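Local coordinates for putative outer membrane protein (LpxR) (Salmonella typhimurium, PDB 3FID) that probably removes acyl chains from the lipid A part of lipopolysaccharide as a deacylase of the bacterial outer membrane, at residues Val149-Ala154 against Phe164-Ser169. Numbering follows the deposited sequence.
Sequences VSLTPA and FYPEVS. With CXE (pentaethylene glycol monodecyl ether), chain M.
Tyr165 lays the edge of its ring against Thr152, whose CB lies in the ring plane 4.0 Å from Tyr165 CD2. Leu151 O also approaches this edge, and at the far end of the ring Tyr165 OH reaches Ala154 CB. One face of the Phe164 ring receives Pro166 CD, 3.6 Å above the plane and displaced toward the rim, while Pro153 CG approaches the ring obliquely. These residues belong to a beta hairpin of the LpxR barrel, made by strands 140-157 and 160-173. Val149 N bonds to Val168 O and Val168 N to Val149 O, each at 2.9 Å. Single hydrogen bonds follow, Leu151 N to Pro166 O and Phe164 N to Pro153 O; each proline offers a carbonyl but no N-H, so neither is reciprocated. Ser150 and Glu167 share the face bearing Tyr165, and Glu167 OE1 accepts a hydrogen bond from Ser169 OG on the syn side, 22° out of the carboxylate plane. On the other face, Leu151 and Pro166 cross at about a right angle, Leu151 CB to Pro166 CG being 4.1 Å. Pentaethylene glycol monodecyl ether (CXE) runs over Val149, Leu151 and Val168, its C9 3.7 Å from Leu151 CG, consistent with a membrane-facing barrel exterior.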
loop_
_atom_site.group_PDB
_atom_site.type_symbol
_atom_site.label_atom_id
_atom_site.label_comp_id
_atom_site.label_asym_id
_atom_site.label_seq_id
_atom_site.Cartn_x
_atom_site.Cartn_y
_atom_site.Cartn_z
ATOM N N VAL A 149 -1.929 -12.008 11.075
ATOM C CA VAL A 149 -2.355 -12.119 12.471
ATOM C C VAL A 149 -1.629 -11.109 13.341
ATOM O O VAL A 149 -0.429 -10.910 13.200
ATOM C CB VAL A 149 -2.212 -13.562 13.033
ATOM C CG1 VAL A 149 -0.789 -14.035 12.979
ATOM C CG2 VAL A 149 -2.735 -13.629 14.477
ATOM N N SER A 150 -2.379 -10.503 14.261
ATOM C CA SER A 150 -1.864 -9.458 15.123
ATOM C C SER A 150 -2.345 -9.735 16.531
ATOM O O SER A 150 -3.496 -10.099 16.719
ATOM C CB SER A 150 -2.424 -8.097 14.673
ATOM O OG SER A 150 -1.921 -7.050 15.484
ATOM N N LEU A 151 -1.453 -9.589 17.510
ATOM C CA LEU A 151 -1.868 -9.496 18.899
ATOM C C LEU A 151 -2.252 -8.052 19.150
ATOM O O LEU A 151 -1.751 -7.142 18.478
ATOM C CB LEU A 151 -0.736 -9.915 19.842
ATOM C CG LEU A 151 -0.207 -11.335 19.668
ATOM C CD1 LEU A 151 1.078 -11.473 20.492
ATOM C CD2 LEU A 151 -1.247 -12.374 20.105
ATOM N N THR A 152 -3.167 -7.844 20.090
ATOM C CA THR A 152 -3.785 -6.533 20.270
ATOM C C THR A 152 -3.834 -6.011 21.733
ATOM O O THR A 152 -4.875 -5.497 22.168
ATOM C CB THR A 152 -5.226 -6.502 19.661
ATOM O OG1 THR A 152 -6.088 -7.355 20.420
ATOM C CG2 THR A 152 -5.242 -6.978 18.230
ATOM N N PRO A 153 -2.714 -6.112 22.483
ATOM C CA PRO A 153 -2.775 -5.519 23.826
ATOM C C PRO A 153 -2.912 -3.987 23.740
ATOM O O PRO A 153 -2.201 -3.315 22.975
ATOM C CB PRO A 153 -1.429 -5.904 24.451
ATOM C CG PRO A 153 -0.478 -6.062 23.242
ATOM C CD PRO A 153 -1.392 -6.714 22.199
ATOM N N ALA A 154 -3.845 -3.459 24.512
ATOM C CA ALA A 154 -4.116 -2.031 24.518
ATOM C C ALA A 154 -4.712 -1.739 25.870
ATOM O O ALA A 154 -5.261 -2.644 26.516
ATOM C CB ALA A 154 -5.122 -1.668 23.420
ATOM N N PHE A 164 -0.292 -1.686 21.285
ATOM C CA PHE A 164 0.946 -2.195 20.670
ATOM C C PHE A 164 0.512 -3.404 19.871
ATOM O O PHE A 164 -0.136 -4.305 20.409
ATOM C CB PHE A 164 1.956 -2.594 21.763
ATOM C CG PHE A 164 3.160 -3.363 21.259
ATOM C CD1 PHE A 164 4.059 -2.786 20.352
ATOM C CD2 PHE A 164 3.416 -4.671 21.737
ATOM C CE1 PHE A 164 5.177 -3.495 19.898
ATOM C CE2 PHE A 164 4.529 -5.385 21.301
ATOM C CZ PHE A 164 5.415 -4.791 20.375
ATOM N N TYR A 165 0.841 -3.449 18.583
ATOM C CA TYR A 165 0.241 -4.491 17.753
ATOM C C TYR A 165 1.304 -5.249 16.972
ATOM O O TYR A 165 1.537 -4.935 15.805
ATOM C CB TYR A 165 -0.825 -3.880 16.810
ATOM C CG TYR A 165 -1.824 -3.010 17.549
ATOM C CD1 TYR A 165 -1.683 -1.631 17.607
ATOM C CD2 TYR A 165 -2.902 -3.592 18.216
ATOM C CE1 TYR A 165 -2.597 -0.846 18.313
ATOM C CE2 TYR A 165 -3.797 -2.826 18.913
ATOM C CZ TYR A 165 -3.640 -1.455 18.958
ATOM O OH TYR A 165 -4.542 -0.721 19.671
ATOM N N PRO A 166 1.961 -6.236 17.620
ATOM C CA PRO A 166 2.897 -7.064 16.875
ATOM C C PRO A 166 2.112 -8.010 15.976
ATOM O O PRO A 166 0.991 -8.467 16.349
ATOM C CB PRO A 166 3.678 -7.798 17.975
ATOM C CG PRO A 166 2.735 -7.917 19.096
ATOM C CD PRO A 166 1.873 -6.647 19.037
ATOM N N GLU A 167 2.659 -8.250 14.782
ATOM C CA GLU A 167 1.928 -8.920 13.718
ATOM C C GLU A 167 2.866 -9.734 12.816
ATOM O O GLU A 167 4.074 -9.441 12.704
ATOM C CB GLU A 167 1.082 -7.904 12.898
ATOM C CG GLU A 167 1.897 -6.800 12.142
ATOM C CD GLU A 167 2.391 -7.262 10.785
ATOM O OE1 GLU A 167 1.833 -8.193 10.184
ATOM O OE2 GLU A 167 3.411 -6.615 10.288
ATOM N N VAL A 168 2.301 -10.785 12.227
ATOM C CA VAL A 168 2.920 -11.563 11.147
ATOM C C VAL A 168 1.988 -11.547 9.929
ATOM O O VAL A 168 0.763 -11.689 10.072
ATOM C CB VAL A 168 3.186 -13.043 11.584
ATOM C CG1 VAL A 168 3.843 -13.841 10.436
ATOM C CG2 VAL A 168 4.083 -13.063 12.809
ATOM N N SER A 169 2.567 -11.350 8.744
ATOM C CA SER A 169 1.798 -11.342 7.511
ATOM C C SER A 169 2.397 -12.281 6.506
ATOM O O SER A 169 3.592 -12.548 6.532
ATOM C CB SER A 169 1.772 -9.944 6.903
ATOM O OG SER A 169 0.916 -9.105 7.664
HETATM C C1 CXE M . -5.848 -19.768 19.177
HETATM C C2 CXE M . -4.499 -19.758 18.484
HETATM C C3 CXE M . -3.642 -18.576 18.938
HETATM C C4 CXE M . -2.837 -17.968 17.788
HETATM C C5 CXE M . -1.626 -17.183 18.289
HETATM C C6 CXE M . -1.122 -16.239 17.200
HETATM C C7 CXE M . -0.149 -15.171 17.706
HETATM C C8 CXE M . 0.611 -14.554 16.529
HETATM C C9 CXE M . 1.233 -13.188 16.828
HETATM C C10 CXE M . 2.657 -13.109 16.286
HETATM O O11 CXE M . 3.179 -11.792 16.454
HETATM C C12 CXE M . 4.583 -11.771 16.766
HETATM C C13 CXE M . 5.397 -11.002 15.710
HETATM O O14 CXE M . 6.427 -10.211 16.315
HETATM C C15 CXE M . 7.112 -9.359 15.390
HETATM C C16 CXE M . 7.574 -8.056 16.051
HETATM O O17 CXE M . 8.830 -7.654 15.485
HETATM C C18 CXE M . 8.956 -6.258 15.178
HETATM C C19 CXE M . 10.305 -5.981 14.504
HETATM O O20 CXE M . 10.130 -5.419 13.194
HETATM C C21 CXE M . 11.340 -5.288 12.437
HETATM C C22 CXE M . 11.566 -3.803 12.184
HETATM O O23 CXE M . 12.680 -3.557 11.333
HETATM C C24 CXE M . 13.277 -2.290 11.600
HETATM C C25 CXE M . 14.755 -2.496 11.856
HETATM O O26 CXE M . 15.328 -1.283 12.310
#